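Local coordinates for protein putative LacI-family transcriptional regulator (Bacteroides fragilis, PDB 3GBV) that probably regulates transcription as a LacI-family protein, its periplasmic-binding-protein-like domain presumably sensing an unidentified small-molecule effector, at residues 137-142 and 199-204; 175-180 and 188-193; 225-230 and 245-250. All coordinates share one frame; numbering follows the deposited sequence.

Contact 1 (137-142 and 199-204)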
# COMPACT_ATOMS: atom_id res chain seq x y z
N GLU A 137 -10.02 -4.19 -27.28
CA GLU A 137 -11.07 -3.59 -26.48
C GLU A 137 -10.98 -3.98 -25.02
O GLU A 137 -10.37 -4.99 -24.66
CB GLU A 137 -12.45 -4.03 -26.98
CG GLU A 137 -12.77 -3.71 -28.41
CD GLU A 137 -14.11 -4.29 -28.84
OE1 GLU A 137 -14.24 -5.53 -28.85
OE2 GLU A 137 -15.03 -3.51 -29.15
N ILE A 138 -11.60 -3.17 -24.17
CA ILE A 138 -11.67 -3.43 -22.74
C ILE A 138 -13.04 -2.93 -22.35
O ILE A 138 -13.70 -2.23 -23.13
CB ILE A 138 -10.55 -2.67 -21.96
CG1 ILE A 138 -10.63 -1.16 -22.21
CG2 ILE A 138 -9.19 -3.19 -22.37
CD1 ILE A 138 -11.60 -0.42 -21.30
N VAL A 139 -13.51 -3.30 -21.17
CA VAL A 139 -14.83 -2.86 -20.76
C VAL A 139 -14.90 -2.35 -19.34
O VAL A 139 -14.23 -2.87 -18.45
CB VAL A 139 -15.87 -3.99 -20.94
CG1 VAL A 139 -15.45 -5.20 -20.12
CG2 VAL A 139 -17.25 -3.50 -20.53
N ILE A 140 -15.70 -1.31 -19.15
CA ILE A 140 -15.93 -0.73 -17.85
C ILE A 140 -17.25 -1.31 -17.36
O ILE A 140 -18.24 -1.27 -18.09
CB ILE A 140 -16.10 0.80 -17.92
CG1 ILE A 140 -14.82 1.46 -18.41
CG2 ILE A 140 -16.53 1.33 -16.55
CD1 ILE A 140 -14.97 2.92 -18.72
N PHE A 141 -17.26 -1.84 -16.14
CA PHE A 141 -18.47 -2.40 -15.56
C PHE A 141 -19.05 -1.41 -14.55
O PHE A 141 -18.33 -0.91 -13.67
CB PHE A 141 -18.15 -3.71 -14.83
CG PHE A 141 -17.77 -4.84 -15.75
CD1 PHE A 141 -18.75 -5.52 -16.48
CD2 PHE A 141 -16.44 -5.22 -15.88
CE1 PHE A 141 -18.40 -6.57 -17.33
CE2 PHE A 141 -16.08 -6.27 -16.73
CZ PHE A 141 -17.06 -6.94 -17.46
N ARG A 142 -20.34 -1.15 -14.67
CA ARG A 142 -21.02 -0.24 -13.75
C ARG A 142 -22.28 -0.89 -13.23
O ARG A 142 -22.74 -1.91 -13.76
CB ARG A 142 -21.45 1.06 -14.43
CG ARG A 142 -20.38 1.87 -15.09
CD ARG A 142 -20.92 3.27 -15.37
NE ARG A 142 -20.11 3.99 -16.35
CZ ARG A 142 -20.33 3.95 -17.65
NH1 ARG A 142 -21.34 3.24 -18.14
NH2 ARG A 142 -19.53 4.62 -18.48
N PRO A 199 -17.61 -11.83 -27.32
CA PRO A 199 -16.82 -13.01 -26.94
C PRO A 199 -15.32 -12.77 -26.86
O PRO A 199 -14.62 -13.50 -26.16
CB PRO A 199 -17.18 -14.02 -28.03
CG PRO A 199 -17.37 -13.14 -29.23
CD PRO A 199 -18.19 -12.00 -28.66
N ASP A 200 -14.84 -11.76 -27.57
CA ASP A 200 -13.42 -11.45 -27.61
C ASP A 200 -12.85 -10.62 -26.46
O ASP A 200 -11.67 -10.76 -26.12
CB ASP A 200 -13.09 -10.76 -28.94
CG ASP A 200 -12.97 -11.75 -30.09
OD1 ASP A 200 -13.60 -12.82 -30.04
OD2 ASP A 200 -12.24 -11.44 -31.06
N VAL A 201 -13.66 -9.75 -25.86
CA VAL A 201 -13.18 -8.92 -24.75
C VAL A 201 -12.57 -9.80 -23.65
O VAL A 201 -13.19 -10.75 -23.18
CB VAL A 201 -14.34 -8.05 -24.17
CG1 VAL A 201 -15.43 -8.94 -23.63
CG2 VAL A 201 -13.81 -7.13 -23.07
N LYS A 202 -11.34 -9.48 -23.24
CA LYS A 202 -10.64 -10.27 -22.22
C LYS A 202 -10.29 -9.54 -20.92
O LYS A 202 -9.96 -10.18 -19.92
CB LYS A 202 -9.37 -10.88 -22.83
CG LYS A 202 -9.64 -11.71 -24.08
CD LYS A 202 -8.37 -12.04 -24.84
CE LYS A 202 -7.69 -13.28 -24.30
NZ LYS A 202 -7.36 -13.15 -22.85
N HIS A 203 -10.34 -8.21 -20.94
CA HIS A 203 -10.03 -7.45 -19.74
C HIS A 203 -11.07 -6.39 -19.40
O HIS A 203 -11.63 -5.76 -20.30
CB HIS A 203 -8.64 -6.81 -19.89
CG HIS A 203 -7.54 -7.82 -19.94
ND1 HIS A 203 -6.86 -8.11 -21.11
CD2 HIS A 203 -7.03 -8.64 -18.99
CE1 HIS A 203 -5.98 -9.07 -20.87
NE2 HIS A 203 -6.06 -9.40 -19.59
N GLY A 204 -11.33 -6.21 -18.11
CA GLY A 204 -12.32 -5.23 -17.68
C GLY A 204 -11.99 -4.55 -16.37
O GLY A 204 -11.02 -4.90 -15.71
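Both valines of this contact turn CG2 anti to the backbone N and put CG1 in the crowded position between N and the carbonyl carbon (chi1 58° for Val139, and likewise in Val201). As a result Val139 CG1 meets Val201 CG2 at 3.9 Å, the two side chains crossing at about a right angle. Phe141 holds CG beside its backbone N (chi1 -69°), which brings CE2 to 4.0 Å from Gly204 CA, an oblique approach to the bare CA of the glycine.

One backbone hydrogen bond joins the segments: Val139 N donates to His203 O at 3.2 Å, with 148° at the hydrogen and the donor in the carbonyl plane. The same oxygen takes a CA-H...O contact from Ile138 CA at 3.4 Å. The bridge of Val139 with Gly204 is parallel, a strand pairing in the open alpha/beta sheet of one lobe of the periplasmic-binding-protein fold.

Strand 137-144 is thus an inner strand of the sheet, with 173-180 along its other edge. Helix 187-197 covers the Val139, Phe141 and Val201 side through Phe194 and Leu191, while Phe161 and Met165 of helix 152-168 pack on Ile138.

Contact 2 (175-180 and 188-193); sequences LELNLH and SRMLDD
The imidazole of His180 is the flat group here, met at its edge by the selenium of selenomethionine Met190. Met190 SE lies 5.3 Å from the centroid of the His180 ring and 76° off the ring normal, a Met-aromatic approach at the ring edge, with selenium in place of sulfur. The Met190 chain bends at both chi2 and chi3, which folds its tip across strand 175-180. Its methyl CE thereby comes within 3.0 Å of Asn178 O and touches Leu177 CD1 at 3.6 Å.

Leu177 and Leu179 of the strand and Leu191 of the helix complete the packing. Leu179 CD2 sits against Met190 CB at 3.5 Å, the two side chains sliding past each other in opposite directions, and also meets Leu191 CD2. Leu177 has CG anti to its backbone N (chi1 175°), and its CD2 reaches Leu191 CD1 at 3.5 Å, crossing at about a right angle. Both 3.5 Å pairs are tighter than usual van der Waals contact, and no hydrogen bond spans the segments.

Strand and helix run nearly antiparallel, 160° between axes 8.7 Å apart, consistent with the beta-alpha connection from strand 173-180 to helix 187-197 in an alpha/beta layer. Ile214 of helix 212-220 touches both Leu179 and Leu191, and Phe141 of strand 137-144 packs beside Leu177.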
# COMPACT_ATOMS: atom_id res chain seq x y z
N LEU A 175 -15.63 -0.36 -24.12
CA LEU A 175 -17.01 -0.82 -24.02
C LEU A 175 -17.55 -0.52 -22.62
O LEU A 175 -16.79 -0.27 -21.68
CB LEU A 175 -17.08 -2.33 -24.28
CG LEU A 175 -16.57 -2.84 -25.64
CD1 LEU A 175 -16.63 -4.36 -25.66
CD2 LEU A 175 -17.40 -2.26 -26.78
N GLU A 176 -18.87 -0.54 -22.49
CA GLU A 176 -19.51 -0.27 -21.22
C GLU A 176 -20.65 -1.25 -21.00
O GLU A 176 -21.37 -1.59 -21.94
CB GLU A 176 -20.06 1.16 -21.21
CG GLU A 176 -19.02 2.24 -21.39
CD GLU A 176 -19.63 3.58 -21.76
OE1 GLU A 176 -20.03 3.73 -22.93
OE2 GLU A 176 -19.72 4.47 -20.88
N LEU A 177 -20.81 -1.72 -19.77
CA LEU A 177 -21.89 -2.62 -19.45
C LEU A 177 -22.52 -2.10 -18.17
O LEU A 177 -21.87 -2.06 -17.13
CB LEU A 177 -21.39 -4.05 -19.22
CG LEU A 177 -22.51 -5.00 -18.76
CD1 LEU A 177 -23.55 -5.14 -19.86
CD2 LEU A 177 -21.93 -6.35 -18.42
N ASN A 178 -23.78 -1.69 -18.26
CA ASN A 178 -24.47 -1.17 -17.10
C ASN A 178 -25.42 -2.19 -16.51
O ASN A 178 -26.34 -2.65 -17.19
CB ASN A 178 -25.26 0.09 -17.46
CG ASN A 178 -24.37 1.22 -17.89
OD1 ASN A 178 -23.55 1.71 -17.11
ND2 ASN A 178 -24.51 1.65 -19.13
N LEU A 179 -25.18 -2.54 -15.26
CA LEU A 179 -26.05 -3.47 -14.56
C LEU A 179 -27.06 -2.56 -13.85
O LEU A 179 -26.79 -1.38 -13.63
CB LEU A 179 -25.25 -4.28 -13.54
CG LEU A 179 -24.07 -5.08 -14.10
CD1 LEU A 179 -23.27 -5.70 -12.95
CD2 LEU A 179 -24.56 -6.15 -15.06
N HIS A 180 -28.23 -3.09 -13.51
CA HIS A 180 -29.22 -2.26 -12.84
C HIS A 180 -29.63 -2.78 -11.47
O HIS A 180 -29.93 -3.96 -11.32
CB HIS A 180 -30.45 -2.12 -13.73
CG HIS A 180 -30.18 -1.45 -15.04
ND1 HIS A 180 -29.50 -2.07 -16.06
CD2 HIS A 180 -30.47 -0.20 -15.48
CE1 HIS A 180 -29.39 -1.24 -17.08
NE2 HIS A 180 -29.97 -0.10 -16.75
N SER A 188 -26.61 -11.40 -13.82
CA SER A 188 -26.04 -12.48 -14.62
C SER A 188 -26.57 -12.50 -16.06
O SER A 188 -25.85 -12.88 -16.98
CB SER A 188 -26.29 -13.83 -13.94
OG SER A 188 -27.67 -14.11 -13.84
N ARG A 189 -27.82 -12.09 -16.25
CA ARG A 189 -28.37 -12.08 -17.61
C ARG A 189 -27.72 -10.96 -18.43
O ARG A 189 -27.47 -11.13 -19.62
CB ARG A 189 -29.90 -11.91 -17.57
CG ARG A 189 -30.59 -12.46 -18.82
CD ARG A 189 -32.10 -12.56 -18.65
NE ARG A 189 -32.75 -11.25 -18.67
CZ ARG A 189 -34.02 -11.03 -18.35
NH1 ARG A 189 -34.80 -12.04 -17.98
NH2 ARG A 189 -34.52 -9.80 -18.41
N MSE A 190 -27.43 -9.83 -17.79
CA MSE A 190 -26.75 -8.73 -18.49
C MSE A 190 -25.39 -9.24 -18.97
O MSE A 190 -24.99 -9.00 -20.10
CB MSE A 190 -26.52 -7.54 -17.55
CG MSE A 190 -27.78 -6.84 -17.03
SE MSE A 190 -28.61 -5.64 -18.39
CE MSE A 190 -27.02 -4.77 -19.18
N LEU A 191 -24.68 -9.94 -18.08
CA LEU A 191 -23.36 -10.47 -18.41
C LEU A 191 -23.41 -11.48 -19.55
O LEU A 191 -22.58 -11.42 -20.46
CB LEU A 191 -22.70 -11.10 -17.17
CG LEU A 191 -21.98 -10.26 -16.11
CD1 LEU A 191 -21.04 -9.27 -16.79
CD2 LEU A 191 -22.96 -9.52 -15.25
N ASP A 192 -24.37 -12.40 -19.52
CA ASP A 192 -24.48 -13.40 -20.59
C ASP A 192 -24.59 -12.72 -21.95
O ASP A 192 -23.87 -13.08 -22.89
CB ASP A 192 -25.69 -14.31 -20.39
CG ASP A 192 -25.53 -15.24 -19.20
OD1 ASP A 192 -24.40 -15.73 -18.97
OD2 ASP A 192 -26.54 -15.51 -18.51
N ASP A 193 -25.49 -11.75 -22.07
CA ASP A 193 -25.65 -11.06 -23.34
C ASP A 193 -24.37 -10.35 -23.74
O ASP A 193 -23.94 -10.46 -24.89
CB ASP A 193 -26.81 -10.05 -23.26
CG ASP A 193 -28.18 -10.74 -23.15
OD1 ASP A 193 -28.42 -11.72 -23.88
OD2 ASP A 193 -29.02 -10.29 -22.34

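Contact 3 (225-230 and 245-250); sequences DFSLIG and TVSFLI
Leu228 turns CG beside its backbone N (chi1 -67°), and its side chain runs back along segment 245-250. CB meets Thr245 O at 3.8 Å and, more distantly, Val246 CG2 at 4.1 Å. CG passes over Thr245 O more loosely, and the branch CD2 comes to 3.2 Å from that same Thr245 O. The other branch, CD1, sits at the edge of the Phe226 ring, in its plane.

Thr245 O is also the acceptor for Leu228 N, at 3.0 Å, so the carbonyl is gripped by the backbone N-H and flanked by the leucine methyl. Leu228 O receives Ser247 N at 2.7 Å with a nearly straight 169° at the hydrogen. Further on, Gly230 N donates to Phe248 O and Ile250 N donates to Gly230 O, each with the donor in the carbonyl plane.

These bonds define a parallel pairing of strands 227-231 and 246-251, the two strands of a presumably right-handed beta-alpha-beta crossover connected through helix 235-243, as in the Rossmann-like lobes of periplasmic-binding-protein folds. The register slips by one residue: Leu228 pairs with Val246, but Ile229 pairs with Phe248. Ser247 is the extra residue of this beta bulge, and its backbone psi of -39° marks the corner there.

On the sheet face carrying Ile229 and Phe248, the two side chains lie side by side and point the same way. Ile229 CD1 approaches the Phe248 ring at its edge, 3.8 Å from CD2, while Ser247 CB lies over one ring face toward the rim. Leu130 of the second subunit packs on Phe248, and Leu131 of helix 117-131 touches Phe248 within the chain. On the opposite face, Leu249 CD2 leans to 3.8 Å from Gly230 C.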
# COMPACT_ATOMS: atom_id res chain seq x y z
N ASP A 225 -10.92 -16.87 -19.06
CA ASP A 225 -10.28 -16.10 -20.11
C ASP A 225 -10.66 -14.62 -20.02
O ASP A 225 -10.84 -13.94 -21.03
CB ASP A 225 -10.69 -16.66 -21.48
CG ASP A 225 -9.82 -16.13 -22.59
OD1 ASP A 225 -8.60 -16.39 -22.57
OD2 ASP A 225 -10.36 -15.45 -23.49
N PHE A 226 -10.78 -14.13 -18.78
CA PHE A 226 -11.14 -12.74 -18.53
C PHE A 226 -10.69 -12.37 -17.11
O PHE A 226 -10.90 -13.14 -16.17
CB PHE A 226 -12.66 -12.57 -18.62
CG PHE A 226 -13.11 -11.14 -18.75
CD1 PHE A 226 -13.27 -10.56 -20.00
CD2 PHE A 226 -13.37 -10.38 -17.61
CE1 PHE A 226 -13.69 -9.23 -20.12
CE2 PHE A 226 -13.79 -9.04 -17.73
CZ PHE A 226 -13.95 -8.47 -18.98
N SER A 227 -10.07 -11.20 -16.97
CA SER A 227 -9.60 -10.73 -15.67
C SER A 227 -10.09 -9.31 -15.35
O SER A 227 -10.11 -8.43 -16.22
CB SER A 227 -8.07 -10.77 -15.63
OG SER A 227 -7.51 -9.89 -16.59
N LEU A 228 -10.47 -9.10 -14.10
CA LEU A 228 -10.96 -7.80 -13.65
C LEU A 228 -9.96 -7.03 -12.80
O LEU A 228 -9.01 -7.59 -12.25
CB LEU A 228 -12.21 -7.94 -12.77
CG LEU A 228 -13.62 -8.41 -13.13
CD1 LEU A 228 -13.95 -8.00 -14.56
CD2 LEU A 228 -13.71 -9.90 -12.95
N ILE A 229 -10.22 -5.74 -12.71
CA ILE A 229 -9.47 -4.84 -11.85
C ILE A 229 -10.62 -4.22 -11.07
O ILE A 229 -11.59 -3.75 -11.65
CB ILE A 229 -8.71 -3.75 -12.63
CG1 ILE A 229 -7.43 -4.34 -13.20
CG2 ILE A 229 -8.37 -2.57 -11.69
CD1 ILE A 229 -6.46 -3.30 -13.73
N GLY A 230 -10.53 -4.27 -9.75
CA GLY A 230 -11.60 -3.72 -8.95
C GLY A 230 -11.12 -2.84 -7.83
O GLY A 230 -9.92 -2.59 -7.69
N THR A 245 -10.22 -14.46 -10.58
CA THR A 245 -11.15 -13.73 -11.44
C THR A 245 -10.79 -12.25 -11.45
O THR A 245 -11.00 -11.55 -12.44
CB THR A 245 -12.60 -13.92 -10.98
OG1 THR A 245 -12.69 -13.68 -9.57
CG2 THR A 245 -13.07 -15.33 -11.29
N VAL A 246 -10.26 -11.78 -10.32
CA VAL A 246 -9.82 -10.40 -10.18
C VAL A 246 -8.29 -10.43 -10.13
O VAL A 246 -7.70 -11.24 -9.41
CB VAL A 246 -10.37 -9.76 -8.88
CG1 VAL A 246 -9.70 -8.42 -8.62
CG2 VAL A 246 -11.88 -9.59 -8.99
N SER A 247 -7.65 -9.56 -10.92
CA SER A 247 -6.18 -9.50 -10.98
C SER A 247 -5.59 -8.48 -10.02
O SER A 247 -4.54 -8.71 -9.43
CB SER A 247 -5.72 -9.15 -12.40
OG SER A 247 -6.19 -10.10 -13.34
N PHE A 248 -6.25 -7.34 -9.89
CA PHE A 248 -5.80 -6.30 -9.00
C PHE A 248 -7.00 -5.69 -8.28
O PHE A 248 -8.11 -5.65 -8.82
CB PHE A 248 -5.09 -5.16 -9.77
CG PHE A 248 -3.87 -5.59 -10.54
CD1 PHE A 248 -2.79 -6.19 -9.90
CD2 PHE A 248 -3.78 -5.34 -11.91
CE1 PHE A 248 -1.64 -6.54 -10.61
CE2 PHE A 248 -2.63 -5.68 -12.63
CZ PHE A 248 -1.56 -6.28 -11.98
N LEU A 249 -6.75 -5.24 -7.05
CA LEU A 249 -7.75 -4.55 -6.26
C LEU A 249 -7.05 -3.27 -5.80
O LEU A 249 -5.88 -3.30 -5.40
CB LEU A 249 -8.21 -5.37 -5.05
CG LEU A 249 -9.11 -6.58 -5.33
CD1 LEU A 249 -9.38 -7.34 -4.02
CD2 LEU A 249 -10.41 -6.12 -5.97
N ILE A 250 -7.76 -2.15 -5.87
CA ILE A 250 -7.21 -0.88 -5.43
C ILE A 250 -7.88 -0.54 -4.12
O ILE A 250 -9.10 -0.51 -4.03
CB ILE A 250 -7.46 0.21 -6.47
CG1 ILE A 250 -6.71 -0.14 -7.77
CG2 ILE A 250 -7.05 1.57 -5.91
CD1 ILE A 250 -7.06 0.72 -8.98

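In the fold
All three contacts belong to one six-stranded mixed sheet and the helices on it. Contacts 1 and 3 are buried strand pairings, whereas contact 2, at the outermost strand 173-180, is only partly buried and packs helix on strand. Their chemistry follows: contact 3 has four backbone hydrogen bonds, contact 1 one, and contact 2 none, relying on apolar side chains. Contacts 1 and 2 meet where strands 137-144 and 173-180 adjoin, with Arg142 NH2 in a salt bridge to Glu176 OE2. Contacts 1 and 3 join through strands 203-206 and 227-231, with Lys202 O and Ser227 N probably hydrogen-bonded. Contacts 2 and 3 do not touch, their centres about 17 Å apart.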